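Hypothetical protein VC1899 (Vibrio cholerae, PDB 1XMX) is of unknown function but carries a Card1-like endonuclease domain of the PDDEXK clan and probably binds nucleic acid. Local coordinates at residues V258-I272 with L371-N385. Numbering follows the deposited sequence.
Sequences VHSTVKQIQDDMPTI and LKTHLTQWFKAAGGN
I265 and L375 interlock as reciprocal knobs into holes: I265 sits among K372, L375, T376 and F379, while L375 sits among V258, T261, V262 and I265. The segment axes of helices 258-266 and 371-380 cross at -62° and approach to 9.9 Å. With I265 CG1 turned anti to its carbonyl carbon (chi1 -67°), CD1 lands 3.6 Å from L375 CB. The F379 ring is wedged from two directions: V262 CG2 meets its edge in plane, 3.8 Å from CZ, whereas I272 CG1 stands 4.3 Å above one face, displaced toward the ring's rim. M269, bent at chi3 (61°), lays SD 3.7 Å from F379 CB.

The solvent side is looser. There the exposed K372 runs CB and CG along T261 and I265 before its CD passes 3.7 Å from Q264 OE1; its NZ stays 5.5 Å from D268 OD2, too far for a salt bridge. The C-terminal end of the contact is held differently, by a water that accepts from the buried T271 OG1 and donates to F379 O and G383 O, while T271 CG2 rests 3.6 Å from G384 O.

The contact thus joins two helices of the Card1-like endonuclease domain, packed against strands of its mixed sheet: V258 packs on strand 303-310, V262 and F379 share T298 of strand 288-300, and L375 reaches strands 338-343 and 361-363.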
ATOM      1  N   VAL A 258      -8.695 -11.005   5.655  1.00 16.69           N
ATOM      2  CA  VAL A 258      -8.075 -10.508   4.449  1.00 16.47           C
ATOM      3  C   VAL A 258      -6.546 -10.490   4.605  1.00 17.89           C
ATOM      4  O   VAL A 258      -5.822 -10.896   3.704  1.00 20.08           O
ATOM      5  CB  VAL A 258      -8.539  -9.108   4.062  1.00 16.90           C
ATOM      6  CG1 VAL A 258      -7.646  -8.582   2.872  1.00 13.71           C
ATOM      7  CG2 VAL A 258     -10.066  -9.121   3.730  1.00 15.46           C
ATOM      8  N   HIS A 259      -6.049 -10.031   5.734  1.00 16.33           N
ATOM      9  CA  HIS A 259      -4.623 -10.062   5.947  1.00 18.00           C
ATOM     10  C   HIS A 259      -4.061 -11.494   5.884  1.00 18.10           C
ATOM     11  O   HIS A 259      -3.028 -11.748   5.269  1.00 17.66           O
ATOM     12  CB  HIS A 259      -4.297  -9.392   7.260  1.00 19.59           C
ATOM     13  CG  HIS A 259      -2.847  -9.407   7.607  1.00 20.67           C
ATOM     14  ND1 HIS A 259      -1.905  -8.650   6.925  1.00 21.62           N
ATOM     15  CD2 HIS A 259      -2.175 -10.079   8.573  1.00 19.94           C
ATOM     16  CE1 HIS A 259      -0.719  -8.839   7.477  1.00 21.09           C
ATOM     17  NE2 HIS A 259      -0.857  -9.700   8.476  1.00 22.65           N
ATOM     18  N   SER A 260      -4.743 -12.410   6.546  1.00 17.90           N
ATOM     19  CA  SER A 260      -4.340 -13.804   6.569  1.00 18.26           C
ATOM     20  C   SER A 260      -4.361 -14.447   5.171  1.00 20.05           C
ATOM     21  O   SER A 260      -3.557 -15.308   4.889  1.00 21.03           O
ATOM     22  CB  SER A 260      -5.258 -14.565   7.510  1.00 18.25           C
ATOM     23  OG  SER A 260      -4.911 -14.278   8.861  1.00 17.91           O
ATOM     24  N   THR A 261      -5.341 -14.083   4.354  1.00 19.06           N
ATOM     25  CA  THR A 261      -5.452 -14.537   2.969  1.00 20.98           C
ATOM     26  C   THR A 261      -4.348 -13.975   2.040  1.00 21.57           C
ATOM     27  O   THR A 261      -3.801 -14.699   1.211  1.00 22.98           O
ATOM     28  CB  THR A 261      -6.850 -14.158   2.435  1.00 21.31           C
ATOM     29  OG1 THR A 261      -7.800 -14.764   3.305  1.00 18.52           O
ATOM     30  CG2 THR A 261      -7.083 -14.615   1.005  1.00 18.09           C
ATOM     31  N   VAL A 262      -4.020 -12.697   2.200  1.00 20.57           N
ATOM     32  CA  VAL A 262      -2.942 -12.099   1.485  1.00 19.54           C
ATOM     33  C   VAL A 262      -1.656 -12.838   1.792  1.00 20.12           C
ATOM     34  O   VAL A 262      -0.841 -13.091   0.883  1.00 20.44           O
ATOM     35  CB  VAL A 262      -2.771 -10.582   1.818  1.00 19.77           C
ATOM     36  CG1 VAL A 262      -1.440 -10.049   1.172  1.00 16.07           C
ATOM     37  CG2 VAL A 262      -3.953  -9.763   1.304  1.00 18.50           C
ATOM     38  N   LYS A 263      -1.456 -13.165   3.062  1.00 18.60           N
ATOM     39  CA  LYS A 263      -0.260 -13.902   3.503  1.00 22.23           C
ATOM     40  C   LYS A 263      -0.164 -15.303   2.852  1.00 22.35           C
ATOM     41  O   LYS A 263       0.920 -15.717   2.442  1.00 18.01           O
ATOM     42  CB  LYS A 263      -0.216 -14.002   5.026  1.00 25.61           C
ATOM     43  CG  LYS A 263       0.910 -14.859   5.519  1.00 29.55           C
ATOM     44  CD  LYS A 263       0.814 -15.097   7.013  1.00 32.40           C
ATOM     45  CE  LYS A 263       1.980 -15.966   7.501  1.00 34.14           C
ATOM     46  NZ  LYS A 263       1.882 -16.136   8.979  1.00 34.86           N
ATOM     47  N   GLN A 264      -1.301 -16.004   2.754  1.00 21.98           N
ATOM     48  CA  GLN A 264      -1.406 -17.223   1.933  1.00 24.96           C
ATOM     49  C   GLN A 264      -1.087 -17.083   0.456  1.00 24.18           C
ATOM     50  O   GLN A 264      -0.383 -17.929  -0.117  1.00 26.55           O
ATOM     51  CB  GLN A 264      -2.819 -17.819   2.026  1.00 27.38           C
ATOM     52  CG  GLN A 264      -2.978 -18.572   3.241  1.00 32.75           C
ATOM     53  CD  GLN A 264      -4.241 -19.396   3.252  1.00 36.94           C
ATOM     54  OE1 GLN A 264      -4.750 -19.840   2.192  1.00 38.51           O
ATOM     55  NE2 GLN A 264      -4.752 -19.634   4.453  1.00 37.11           N
ATOM     56  N   ILE A 265      -1.637 -16.049  -0.181  1.00 23.38           N
ATOM     57  CA  ILE A 265      -1.386 -15.804  -1.620  1.00 20.74           C
ATOM     58  C   ILE A 265       0.069 -15.503  -1.821  1.00 21.84           C
ATOM     59  O   ILE A 265       0.667 -15.930  -2.783  1.00 24.28           O
ATOM     60  CB  ILE A 265      -2.243 -14.633  -2.126  1.00 20.19           C
ATOM     61  CG1 ILE A 265      -3.718 -15.034  -2.085  1.00 15.61           C
ATOM     62  CG2 ILE A 265      -1.833 -14.227  -3.537  1.00 17.52           C
ATOM     63  CD1 ILE A 265      -4.703 -13.868  -2.128  1.00 17.59           C
ATOM     64  N   GLN A 266       0.673 -14.815  -0.870  1.00 22.44           N
ATOM     65  CA  GLN A 266       2.070 -14.376  -1.002  1.00 23.39           C
ATOM     66  C   GLN A 266       3.053 -15.567  -0.993  1.00 23.98           C
ATOM     67  O   GLN A 266       4.129 -15.507  -1.574  1.00 25.19           O
ATOM     68  CB  GLN A 266       2.380 -13.383   0.117  1.00 21.32           C
ATOM     69  CG  GLN A 266       3.790 -12.833   0.179  1.00 24.97           C
ATOM     70  CD  GLN A 266       4.018 -12.025   1.437  1.00 25.70           C
ATOM     71  OE1 GLN A 266       3.563 -12.426   2.516  1.00 28.23           O
ATOM     72  NE2 GLN A 266       4.716 -10.887   1.320  1.00 24.58           N
ATOM     73  N   ASP A 267       2.676 -16.653  -0.340  1.00 25.82           N
ATOM     74  CA  ASP A 267       3.473 -17.890  -0.391  1.00 27.21           C
ATOM     75  C   ASP A 267       3.719 -18.320  -1.843  1.00 26.27           C
ATOM     76  O   ASP A 267       4.731 -18.903  -2.132  1.00 23.82           O
ATOM     77  CB  ASP A 267       2.762 -19.028   0.363  1.00 31.10           C
ATOM     78  CG  ASP A 267       2.692 -18.786   1.881  1.00 33.96           C
ATOM     79  OD1 ASP A 267       3.550 -18.052   2.415  1.00 35.38           O
ATOM     80  OD2 ASP A 267       1.791 -19.338   2.552  1.00 36.22           O
ATOM     81  N   ASP A 268       2.804 -18.042  -2.767  1.00 25.65           N
ATOM     82  CA  ASP A 268       3.033 -18.444  -4.144  1.00 26.10           C
ATOM     83  C   ASP A 268       3.182 -17.313  -5.152  1.00 25.38           C
ATOM     84  O   ASP A 268       3.312 -17.610  -6.339  1.00 23.90           O
ATOM     85  CB  ASP A 268       1.908 -19.325  -4.638  1.00 30.36           C
ATOM     86  CG  ASP A 268       1.843 -20.642  -3.909  1.00 33.74           C
ATOM     87  OD1 ASP A 268       2.908 -21.283  -3.698  1.00 35.59           O
ATOM     88  OD2 ASP A 268       0.715 -21.024  -3.514  1.00 37.55           O
ATOM     89  N   MET A 269       3.126 -16.052  -4.693  1.00 22.66           N
ATOM     90  CA  MET A 269       3.150 -14.863  -5.553  1.00 24.06           C
ATOM     91  C   MET A 269       4.221 -13.974  -4.996  1.00 23.33           C
ATOM     92  O   MET A 269       3.897 -13.089  -4.206  1.00 23.49           O
ATOM     93  CB  MET A 269       1.843 -14.017  -5.425  1.00 25.16           C
ATOM     94  CG  MET A 269       0.720 -14.246  -6.483  1.00 27.14           C
ATOM     95  SD  MET A 269      -0.466 -12.907  -6.813  1.00 23.16           S
ATOM     96  CE  MET A 269       0.680 -11.780  -7.336  1.00 17.96           C
ATOM     97  N   PRO A 270       5.494 -14.206  -5.350  1.00 23.87           N
ATOM     98  CA  PRO A 270       6.579 -13.314  -4.838  1.00 23.37           C
ATOM     99  C   PRO A 270       6.460 -11.830  -5.190  1.00 20.09           C
ATOM    100  O   PRO A 270       7.151 -11.040  -4.574  1.00 20.60           O
ATOM    101  CB  PRO A 270       7.886 -13.898  -5.438  1.00 23.31           C
ATOM    102  CG  PRO A 270       7.441 -14.749  -6.617  1.00 23.82           C
ATOM    103  CD  PRO A 270       6.013 -15.277  -6.213  1.00 24.44           C
ATOM    104  N   THR A 271       5.606 -11.434  -6.137  1.00 19.81           N
ATOM    105  CA  THR A 271       5.406  -9.985  -6.402  1.00 17.83           C
ATOM    106  C   THR A 271       4.777  -9.268  -5.197  1.00 19.17           C
ATOM    107  O   THR A 271       4.810  -8.087  -5.130  1.00 17.34           O
ATOM    108  CB  THR A 271       4.536  -9.716  -7.673  1.00 20.26           C
ATOM    109  OG1 THR A 271       3.296 -10.451  -7.578  1.00 19.65           O
ATOM    110  CG2 THR A 271       5.264 -10.141  -8.957  1.00 18.53           C
ATOM    111  N   ILE A 272       4.187  -9.994  -4.244  1.00 18.15           N
ATOM    112  CA  ILE A 272       3.634  -9.333  -3.059  1.00 17.99           C
ATOM    113  C   ILE A 272       4.801  -9.264  -2.110  1.00 18.32           C
ATOM    114  O   ILE A 272       5.187 -10.256  -1.514  1.00 21.68           O
ATOM    115  CB  ILE A 272       2.478 -10.149  -2.429  1.00 17.28           C
ATOM    116  CG1 ILE A 272       1.381 -10.416  -3.473  1.00 17.69           C
ATOM    117  CG2 ILE A 272       1.919  -9.427  -1.190  1.00 18.79           C
ATOM    118  CD1 ILE A 272       0.318 -11.346  -3.022  1.00 18.98           C
ATOM    119  N   LEU A 371     -12.795 -15.171  -1.757  1.00 21.05           N
ATOM    120  CA  LEU A 371     -11.975 -14.021  -1.386  1.00 20.96           C
ATOM    121  C   LEU A 371     -10.579 -14.264  -1.947  1.00 20.51           C
ATOM    122  O   LEU A 371      -9.974 -13.398  -2.528  1.00 21.62           O
ATOM    123  CB  LEU A 371     -11.927 -13.863   0.147  1.00 16.63           C
ATOM    124  CG  LEU A 371     -11.055 -12.764   0.784  1.00 18.52           C
ATOM    125  CD1 LEU A 371     -11.394 -11.323   0.277  1.00 18.84           C
ATOM    126  CD2 LEU A 371     -11.091 -12.811   2.282  1.00 18.89           C
ATOM    127  N   LYS A 372     -10.079 -15.473  -1.783  1.00 20.74           N
ATOM    128  CA  LYS A 372      -8.681 -15.706  -2.058  1.00 20.03           C
ATOM    129  C   LYS A 372      -8.404 -15.598  -3.575  1.00 20.17           C
ATOM    130  O   LYS A 372      -7.408 -15.034  -3.976  1.00 20.06           O
ATOM    131  CB  LYS A 372      -8.220 -17.039  -1.460  1.00 19.57           C
ATOM    132  CG  LYS A 372      -6.774 -17.388  -1.854  1.00 22.75           C
ATOM    133  CD  LYS A 372      -6.215 -18.368  -0.862  1.00 26.27           C
ATOM    134  CE  LYS A 372      -5.688 -19.610  -1.549  1.00 29.30           C
ATOM    135  NZ  LYS A 372      -4.281 -19.309  -1.986  1.00 31.61           N
ATOM    136  N   THR A 373      -9.308 -16.107  -4.393  1.00 19.82           N
ATOM    137  CA  THR A 373      -9.227 -15.991  -5.839  1.00 21.86           C
ATOM    138  C   THR A 373      -9.351 -14.547  -6.363  1.00 22.65           C
ATOM    139  O   THR A 373      -8.566 -14.117  -7.223  1.00 21.75           O
ATOM    140  CB  THR A 373     -10.267 -16.903  -6.487  1.00 23.36           C
ATOM    141  OG1 THR A 373      -9.859 -18.247  -6.237  1.00 26.48           O
ATOM    142  CG2 THR A 373     -10.369 -16.692  -7.950  1.00 22.42           C
ATOM    143  N   HIS A 374     -10.320 -13.800  -5.844  1.00 21.45           N
ATOM    144  CA  HIS A 374     -10.500 -12.407  -6.266  1.00 19.12           C
ATOM    145  C   HIS A 374      -9.321 -11.553  -5.835  1.00 16.75           C
ATOM    146  O   HIS A 374      -8.912 -10.679  -6.562  1.00 18.68           O
ATOM    147  CB  HIS A 374     -11.798 -11.828  -5.739  1.00 20.17           C
ATOM    148  CG  HIS A 374     -13.019 -12.519  -6.245  1.00 22.69           C
ATOM    149  ND1 HIS A 374     -13.361 -12.546  -7.575  1.00 24.55           N
ATOM    150  CD2 HIS A 374     -14.000 -13.196  -5.596  1.00 23.16           C
ATOM    151  CE1 HIS A 374     -14.501 -13.204  -7.730  1.00 24.79           C
ATOM    152  NE2 HIS A 374     -14.910 -13.604  -6.545  1.00 22.51           N
ATOM    153  N   LEU A 375      -8.750 -11.819  -4.675  1.00 16.76           N
ATOM    154  CA  LEU A 375      -7.573 -11.111  -4.251  1.00 16.60           C
ATOM    155  C   LEU A 375      -6.366 -11.454  -5.136  1.00 18.65           C
ATOM    156  O   LEU A 375      -5.556 -10.589  -5.467  1.00 21.06           O
ATOM    157  CB  LEU A 375      -7.289 -11.417  -2.784  1.00 15.10           C
ATOM    158  CG  LEU A 375      -8.075 -10.692  -1.645  1.00 15.58           C
ATOM    159  CD1 LEU A 375      -7.550 -11.039  -0.294  1.00 11.08           C
ATOM    160  CD2 LEU A 375      -7.979  -9.164  -1.843  1.00 14.21           C
ATOM    161  N   THR A 376      -6.238 -12.726  -5.499  1.00 18.56           N
ATOM    162  CA  THR A 376      -5.180 -13.193  -6.393  1.00 19.98           C
ATOM    163  C   THR A 376      -5.318 -12.490  -7.722  1.00 19.05           C
ATOM    164  O   THR A 376      -4.377 -11.935  -8.227  1.00 22.72           O
ATOM    165  CB  THR A 376      -5.228 -14.760  -6.583  1.00 19.74           C
ATOM    166  OG1 THR A 376      -5.183 -15.409  -5.305  1.00 19.42           O
ATOM    167  CG2 THR A 376      -3.984 -15.259  -7.387  1.00 19.89           C
ATOM    168  N   GLN A 377      -6.502 -12.486  -8.282  1.00 19.06           N
ATOM    169  CA  GLN A 377      -6.715 -11.788  -9.519  1.00 19.57           C
ATOM    170  C   GLN A 377      -6.275 -10.332  -9.440  1.00 19.09           C
ATOM    171  O   GLN A 377      -5.593  -9.853 -10.362  1.00 19.74           O
ATOM    172  CB  GLN A 377      -8.167 -11.904  -9.941  1.00 19.12           C
ATOM    173  CG  GLN A 377      -8.529 -13.376 -10.211  1.00 22.84           C
ATOM    174  CD  GLN A 377     -10.015 -13.607 -10.469  1.00 24.03           C
ATOM    175  OE1 GLN A 377     -10.881 -12.813 -10.064  1.00 25.60           O
ATOM    176  NE2 GLN A 377     -10.320 -14.723 -11.070  1.00 23.29           N
ATOM    177  N   TRP A 378      -6.606  -9.644  -8.340  1.00 16.75           N
ATOM    178  CA  TRP A 378      -6.339  -8.202  -8.201  1.00 15.34           C
ATOM    179  C   TRP A 378      -4.837  -8.036  -8.187  1.00 17.19           C
ATOM    180  O   TRP A 378      -4.293  -7.155  -8.903  1.00 15.01           O
ATOM    181  CB  TRP A 378      -6.902  -7.640  -6.901  1.00 14.16           C
ATOM    182  CG  TRP A 378      -6.834  -6.137  -6.743  1.00 11.70           C
ATOM    183  CD1 TRP A 378      -7.220  -5.185  -7.653  1.00 10.47           C
ATOM    184  CD2 TRP A 378      -6.395  -5.438  -5.577  1.00 12.13           C
ATOM    185  NE1 TRP A 378      -6.970  -3.904  -7.133  1.00 10.91           N
ATOM    186  CE2 TRP A 378      -6.493  -4.052  -5.848  1.00 11.22           C
ATOM    187  CE3 TRP A 378      -5.905  -5.844  -4.330  1.00 11.27           C
ATOM    188  CZ2 TRP A 378      -6.151  -3.098  -4.905  1.00 11.90           C
ATOM    189  CZ3 TRP A 378      -5.539  -4.894  -3.419  1.00 10.96           C
ATOM    190  CH2 TRP A 378      -5.693  -3.528  -3.703  1.00 11.40           C
ATOM    191  N   PHE A 379      -4.163  -8.927  -7.446  1.00 16.52           N
ATOM    192  CA  PHE A 379      -2.697  -8.845  -7.322  1.00 17.42           C
ATOM    193  C   PHE A 379      -1.942  -9.250  -8.595  1.00 19.35           C
ATOM    194  O   PHE A 379      -0.818  -8.769  -8.824  1.00 19.55           O
ATOM    195  CB  PHE A 379      -2.187  -9.710  -6.194  1.00 16.85           C
ATOM    196  CG  PHE A 379      -2.604  -9.241  -4.815  1.00 19.12           C
ATOM    197  CD1 PHE A 379      -2.620  -7.879  -4.494  1.00 18.12           C
ATOM    198  CD2 PHE A 379      -2.982 -10.166  -3.833  1.00 17.76           C
ATOM    199  CE1 PHE A 379      -2.954  -7.444  -3.192  1.00 18.77           C
ATOM    200  CE2 PHE A 379      -3.317  -9.725  -2.516  1.00 18.27           C
ATOM    201  CZ  PHE A 379      -3.309  -8.371  -2.205  1.00 16.94           C
ATOM    202  N   LYS A 380      -2.501 -10.189  -9.361  1.00 20.73           N
ATOM    203  CA  LYS A 380      -1.944 -10.561 -10.664  1.00 21.48           C
ATOM    204  C   LYS A 380      -1.976  -9.358 -11.602  1.00 20.93           C
ATOM    205  O   LYS A 380      -0.995  -9.114 -12.311  1.00 21.46           O
ATOM    206  CB  LYS A 380      -2.660 -11.747 -11.315  1.00 21.94           C
ATOM    207  CG  LYS A 380      -2.557 -13.037 -10.459  1.00 27.88           C
ATOM    208  CD  LYS A 380      -2.701 -14.308 -11.277  1.00 30.29           C
ATOM    209  CE  LYS A 380      -3.763 -15.237 -10.626  1.00 32.57           C
ATOM    210  NZ  LYS A 380      -3.768 -16.633 -11.132  1.00 33.33           N
ATOM    211  N   ALA A 381      -3.091  -8.635 -11.602  1.00 19.54           N
ATOM    212  CA  ALA A 381      -3.217  -7.430 -12.409  1.00 19.99           C
ATOM    213  C   ALA A 381      -2.153  -6.390 -12.118  1.00 19.57           C
ATOM    214  O   ALA A 381      -1.892  -5.554 -12.970  1.00 22.52           O
ATOM    215  CB  ALA A 381      -4.628  -6.855 -12.364  1.00 18.84           C
ATOM    216  N   ALA A 382      -1.470  -6.458 -10.973  1.00 18.83           N
ATOM    217  CA  ALA A 382      -0.327  -5.561 -10.747  1.00 18.01           C
ATOM    218  C   ALA A 382       0.890  -5.804 -11.687  1.00 19.86           C
ATOM    219  O   ALA A 382       1.810  -4.970 -11.748  1.00 17.85           O
ATOM    220  CB  ALA A 382       0.137  -5.579  -9.233  1.00 17.39           C
ATOM    221  N   GLY A 383       0.910  -6.949 -12.386  1.00 20.95           N
ATOM    222  CA  GLY A 383       2.051  -7.330 -13.258  1.00 20.12           C
ATOM    223  C   GLY A 383       3.276  -7.780 -12.480  1.00 20.29           C
ATOM    224  O   GLY A 383       3.213  -8.001 -11.288  1.00 19.66           O
ATOM    225  N   GLY A 384       4.410  -7.913 -13.135  1.00 21.58           N
ATOM    226  CA  GLY A 384       5.646  -8.104 -12.390  1.00 24.37           C
ATOM    227  C   GLY A 384       6.175  -9.510 -12.389  1.00 28.43           C
ATOM    228  O   GLY A 384       7.287  -9.762 -11.876  1.00 27.51           O
ATOM    229  N   ASN A 385       5.396 -10.408 -12.988  1.00 33.92           N
ATOM    230  CA  ASN A 385       5.693 -11.852 -13.022  1.00 40.29           C
ATOM    231  C   ASN A 385       6.609 -12.334 -14.158  1.00 42.93           C
ATOM    232  O   ASN A 385       6.764 -11.659 -15.191  1.00 45.24           O
ATOM    233  CB  ASN A 385       4.402 -12.635 -13.119  1.00 44.21           C
ATOM    234  CG  ASN A 385       4.538 -13.998 -12.520  1.00 48.39           C
ATOM    235  OD1 ASN A 385       3.840 -14.961 -12.923  1.00 49.68           O
ATOM    236  ND2 ASN A 385       5.464 -14.116 -11.549  1.00 49.14           N
TER
HETATM  237  O   HOH W   1       1.683  -9.372  -9.474  1.00 14.69           O